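PDB 1WZ8: enoyl-CoA hydratase from Thermus thermophilus, which probably catalyses the reversible addition of water to the double bond of enoyl-CoA thioesters, as a hexameric member of the crotonase family. Local coordinates for residues 23-28 / 61-66; 108-113 / 197-202. One frame throughout, in Å; residues are numbered along the deposited sequence.

Contact 1: residues 23-28 / 61-66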
# COMPACT_ATOMS: atom_id res chain seq x y z
N GLU A 23 6.05 12.45 -33.37
CA GLU A 23 4.60 12.45 -33.49
C GLU A 23 4.12 11.13 -34.05
O GLU A 23 4.56 10.70 -35.11
CB GLU A 23 4.16 13.59 -34.40
CG GLU A 23 2.66 13.67 -34.59
CD GLU A 23 2.27 14.64 -35.67
OE1 GLU A 23 2.60 14.38 -36.85
OE2 GLU A 23 1.64 15.66 -35.34
N ILE A 24 3.20 10.49 -33.33
CA ILE A 24 2.64 9.22 -33.77
C ILE A 24 1.17 9.45 -34.12
O ILE A 24 0.37 9.77 -33.25
CB ILE A 24 2.72 8.14 -32.67
CG1 ILE A 24 4.17 7.93 -32.24
CG2 ILE A 24 2.13 6.83 -33.19
CD1 ILE A 24 4.35 6.83 -31.20
N THR A 25 0.85 9.30 -35.40
CA THR A 25 -0.52 9.48 -35.88
C THR A 25 -1.09 8.09 -36.16
O THR A 25 -0.49 7.31 -36.90
CB THR A 25 -0.56 10.30 -37.20
OG1 THR A 25 -0.03 11.61 -36.97
CG2 THR A 25 -1.99 10.43 -37.70
N PHE A 26 -2.23 7.77 -35.57
CA PHE A 26 -2.82 6.46 -35.80
C PHE A 26 -4.10 6.57 -36.62
O PHE A 26 -4.85 7.54 -36.51
CB PHE A 26 -3.07 5.75 -34.47
CG PHE A 26 -3.93 6.52 -33.51
CD1 PHE A 26 -5.31 6.41 -33.55
CD2 PHE A 26 -3.35 7.33 -32.53
CE1 PHE A 26 -6.11 7.10 -32.64
CE2 PHE A 26 -4.14 8.02 -31.62
CZ PHE A 26 -5.52 7.90 -31.67
N ARG A 27 -4.32 5.56 -37.44
CA ARG A 27 -5.47 5.52 -38.33
C ARG A 27 -6.26 4.23 -38.13
O ARG A 27 -5.72 3.14 -38.31
CB ARG A 27 -4.98 5.62 -39.77
CG ARG A 27 -6.05 5.83 -40.83
CD ARG A 27 -5.38 5.90 -42.20
NE ARG A 27 -6.27 6.40 -43.24
CZ ARG A 27 -7.39 5.79 -43.63
NH1 ARG A 27 -7.76 4.65 -43.06
NH2 ARG A 27 -8.13 6.33 -44.59
N GLY A 28 -7.53 4.36 -37.75
CA GLY A 28 -8.37 3.20 -37.55
C GLY A 28 -9.52 3.24 -38.54
O GLY A 28 -9.35 3.71 -39.67
N ARG A 61 -1.77 11.57 -31.93
CA ARG A 61 -2.88 12.19 -32.64
C ARG A 61 -3.54 11.15 -33.53
O ARG A 61 -2.87 10.28 -34.09
CB ARG A 61 -2.39 13.36 -33.50
CG ARG A 61 -3.51 14.15 -34.15
CD ARG A 61 -2.99 15.18 -35.16
NE ARG A 61 -4.03 16.14 -35.53
CZ ARG A 61 -3.86 17.15 -36.38
NH1 ARG A 61 -2.68 17.33 -36.97
NH2 ARG A 61 -4.86 17.98 -36.64
N GLY A 62 -4.86 11.25 -33.66
CA GLY A 62 -5.58 10.32 -34.51
C GLY A 62 -5.70 10.97 -35.88
O GLY A 62 -5.73 12.19 -35.98
N GLU A 63 -5.74 10.16 -36.93
CA GLU A 63 -5.85 10.71 -38.27
C GLU A 63 -7.26 11.22 -38.52
O GLU A 63 -8.21 10.78 -37.88
CB GLU A 63 -5.50 9.64 -39.31
CG GLU A 63 -5.28 10.19 -40.70
CD GLU A 63 -6.07 9.44 -41.75
OE1 GLU A 63 -7.31 9.46 -41.68
OE2 GLU A 63 -5.44 8.84 -42.65
N GLY A 64 -7.40 12.15 -39.46
CA GLY A 64 -8.71 12.68 -39.79
C GLY A 64 -9.32 13.66 -38.81
O GLY A 64 -10.53 13.89 -38.82
N GLY A 65 -8.48 14.24 -37.95
CA GLY A 65 -8.98 15.21 -36.97
C GLY A 65 -9.84 14.63 -35.87
O GLY A 65 -10.72 15.31 -35.34
N VAL A 66 -9.61 13.37 -35.52
CA VAL A 66 -10.37 12.72 -34.46
C VAL A 66 -9.43 11.75 -33.76
O VAL A 66 -8.60 11.12 -34.40
CB VAL A 66 -11.58 11.94 -35.03
CG1 VAL A 66 -11.11 10.83 -35.95
CG2 VAL A 66 -12.42 11.37 -33.90
O HOH W 1 -0.51 16.04 -37.41

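Contact 2: residues 108-113 / 197-202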
# COMPACT_ATOMS: atom_id res chain seq x y z
N VAL A 108 2.28 13.44 -24.90
CA VAL A 108 1.20 14.40 -25.00
C VAL A 108 0.16 13.86 -25.98
O VAL A 108 0.52 13.28 -27.01
CB VAL A 108 1.71 15.76 -25.55
CG1 VAL A 108 0.54 16.74 -25.68
CG2 VAL A 108 2.79 16.32 -24.64
N ALA A 109 -1.11 14.03 -25.66
CA ALA A 109 -2.17 13.57 -26.54
C ALA A 109 -3.01 14.74 -27.04
O ALA A 109 -3.48 15.56 -26.25
CB ALA A 109 -3.06 12.57 -25.81
N ALA A 110 -3.19 14.82 -28.36
CA ALA A 110 -4.01 15.87 -28.96
C ALA A 110 -5.36 15.20 -29.14
O ALA A 110 -5.62 14.59 -30.18
CB ALA A 110 -3.43 16.30 -30.30
N VAL A 111 -6.21 15.31 -28.13
CA VAL A 111 -7.52 14.66 -28.15
C VAL A 111 -8.57 15.48 -28.88
O VAL A 111 -9.22 16.35 -28.31
CB VAL A 111 -7.98 14.37 -26.71
CG1 VAL A 111 -9.11 13.37 -26.71
CG2 VAL A 111 -6.79 13.86 -25.89
N GLU A 112 -8.75 15.16 -30.16
CA GLU A 112 -9.70 15.85 -31.01
C GLU A 112 -11.05 15.15 -31.14
O GLU A 112 -11.11 13.95 -31.40
CB GLU A 112 -9.11 16.02 -32.42
CG GLU A 112 -7.82 16.82 -32.48
CD GLU A 112 -7.18 16.77 -33.85
OE1 GLU A 112 -6.72 15.67 -34.26
OE2 GLU A 112 -7.14 17.81 -34.54
N LYS A 113 -12.12 15.92 -30.94
CA LYS A 113 -13.49 15.46 -31.08
C LYS A 113 -14.02 14.30 -30.23
O LYS A 113 -15.06 14.45 -29.59
CB LYS A 113 -13.78 15.12 -32.55
CG LYS A 113 -13.59 16.29 -33.50
CD LYS A 113 -14.03 15.92 -34.90
CE LYS A 113 -13.76 17.06 -35.87
NZ LYS A 113 -12.31 17.39 -35.91
N GLU A 197 -2.67 22.30 -32.44
CA GLU A 197 -1.71 23.40 -32.30
C GLU A 197 -1.17 23.54 -30.87
O GLU A 197 0.04 23.67 -30.67
CB GLU A 197 -2.36 24.72 -32.73
CG GLU A 197 -1.55 25.96 -32.40
CD GLU A 197 -2.20 27.23 -32.92
OE1 GLU A 197 -2.29 27.37 -34.16
OE2 GLU A 197 -2.61 28.07 -32.10
N LYS A 198 -2.07 23.52 -29.89
CA LYS A 198 -1.67 23.65 -28.49
C LYS A 198 -0.93 22.40 -28.02
O LYS A 198 0.04 22.49 -27.28
CB LYS A 198 -2.90 23.88 -27.60
CG LYS A 198 -2.59 24.06 -26.11
CD LYS A 198 -1.77 25.33 -25.85
CE LYS A 198 -1.52 25.54 -24.36
NZ LYS A 198 -0.76 26.79 -24.09
N ALA A 199 -1.40 21.23 -28.44
CA ALA A 199 -0.75 19.99 -28.04
C ALA A 199 0.70 19.98 -28.55
O ALA A 199 1.61 19.57 -27.83
CB ALA A 199 -1.51 18.79 -28.59
N LEU A 200 0.90 20.42 -29.78
CA LEU A 200 2.24 20.46 -30.36
C LEU A 200 3.11 21.45 -29.58
O LEU A 200 4.28 21.18 -29.32
CB LEU A 200 2.16 20.86 -31.84
CG LEU A 200 3.51 20.96 -32.56
CD1 LEU A 200 4.25 19.63 -32.46
CD2 LEU A 200 3.28 21.35 -34.02
N GLU A 201 2.53 22.58 -29.21
CA GLU A 201 3.25 23.60 -28.45
C GLU A 201 3.72 23.01 -27.11
O GLU A 201 4.86 23.24 -26.66
CB GLU A 201 2.33 24.79 -28.18
CG GLU A 201 2.98 25.91 -27.38
CD GLU A 201 1.97 26.95 -26.92
OE1 GLU A 201 1.25 27.51 -27.77
OE2 GLU A 201 1.89 27.19 -25.69
N VAL A 202 2.84 22.24 -26.47
CA VAL A 202 3.16 21.61 -25.21
C VAL A 202 4.29 20.60 -25.42
O VAL A 202 5.27 20.58 -24.67
CB VAL A 202 1.92 20.88 -24.63
CG1 VAL A 202 2.31 20.09 -23.38
CG2 VAL A 202 0.84 21.89 -24.28

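Contact 1: residues 23-28 / 61-66
T25 and F26 pair with R61 and G62 at the C-terminal ends of two neighbouring parallel strands, 21-26 and 57-62, which helix 36-49 joins into a beta-alpha-beta unit of the crotonase fold. In the usual parallel fashion, one residue is bonded to the two that flank its partner: R61 N donates to I24 O at 3.1 Å, and F26 N to R61 O. A third bond in the same series joins E63 N to F26 O at 2.8 Å.

The F26 side chain then shows how a ring can lie over its partner on the adjacent strand. With CG between the backbone N and the carbonyl carbon (chi1 56°), the ring takes G62 CA over the centre of one face, 3.8 Å from the centroid, in a CH-pi contact. Glycine suits this site, since a CB on G62 would crowd F26 CE1 and collide with V66 O. F26 also packs on L38 and L42 of helix 36-49 and meets F67 edge-to-face. An alanine in place of F26 would probably open a gap above G62 CA and leave L38, L42 and F67 without the ring they pack on.

At the exposed border R27 and E63 run side by side, the arginine chain extended from CG to NE. R27 NE forms a salt bridge with E63 OE2 at 2.6 Å, but the hydrogen bond within it is weak, bent to 121° at the hydrogen, and the two planar groups stand nearly perpendicular. R61 is drawn instead to E112, its salt-bridge partner, and to the ring of Y196 by a cation-pi contact. One water links R61 to E23: it accepts from R61 NH1 at 2.6 Å and donates to E23 OE2 at 3.0 Å.

Contact 2: residues 108-113 / 197-202
A199 is the first residue of segment 197-202 to meet strand 108-111, and its CB lies 3.6 Å from A110 CB. The two methyls mark the level at which the backbones come nearest, and they illustrate how small side chains let a helix settle close on a sheet: the short helix and strand axes approach to 7.8 Å and run almost exactly antiparallel, at 175°. A199 also serves as a seat for V108, whose CG1, anti to the backbone N (chi1 179°), reaches A199 O at 3.7 Å and lies a little farther from A199 CB. Beyond the segments, A199 touches L59 and V130, so that it rests across strand 107-111 and the strands flanking it.

L200, next in sequence, points away from strand 108-111 and packs on L59 instead. One step on, the exposed E201 accepts at its OE2 a salt-bridging hydrogen bond from K198 NZ at 3.1 Å, the nitrogen standing well above the carboxylate plane. This ion pair spans a little under one helical turn and takes no part in the meeting with the strand. V202 brings the helix back to the sheet: its CG1 lies 4.0 Å from V108 CG2, the other branch of the valine that A199 engages. V202 also packs on I128 and on L171 of a neighbouring subunit.

No hydrogen bond links the two segments. Methyl groups make most of their meeting, one valine methyl also lying against a backbone carbonyl, and its hold depends on close fit and exclusion of water, with E197 and E201 on the exposed side of the helix while the K198 side chain packs on V130, L188 and V190.

In the fold
Following the chain from its N terminus, contact 1 closes first, bringing segment 61-66 beside 23-28 across 32 intervening residues, among them helix 36-49. Contact 2 opens only afterwards and closes a much longer loop of 83 residues, which returns helix 195-207 to strand 107-111. The two are therefore in series, neither nested nor crossed. They meet in space nonetheless, their centres about 11 Å apart, because strands 57-62 and 107-111 are neighbours in one sheet. Near the C-terminal ends of those strands the two contacts touch, and K113 NZ probably donates to G65 O. Together they tie the N-terminal strands, the middle of the sheet and a later helix into one layered unit.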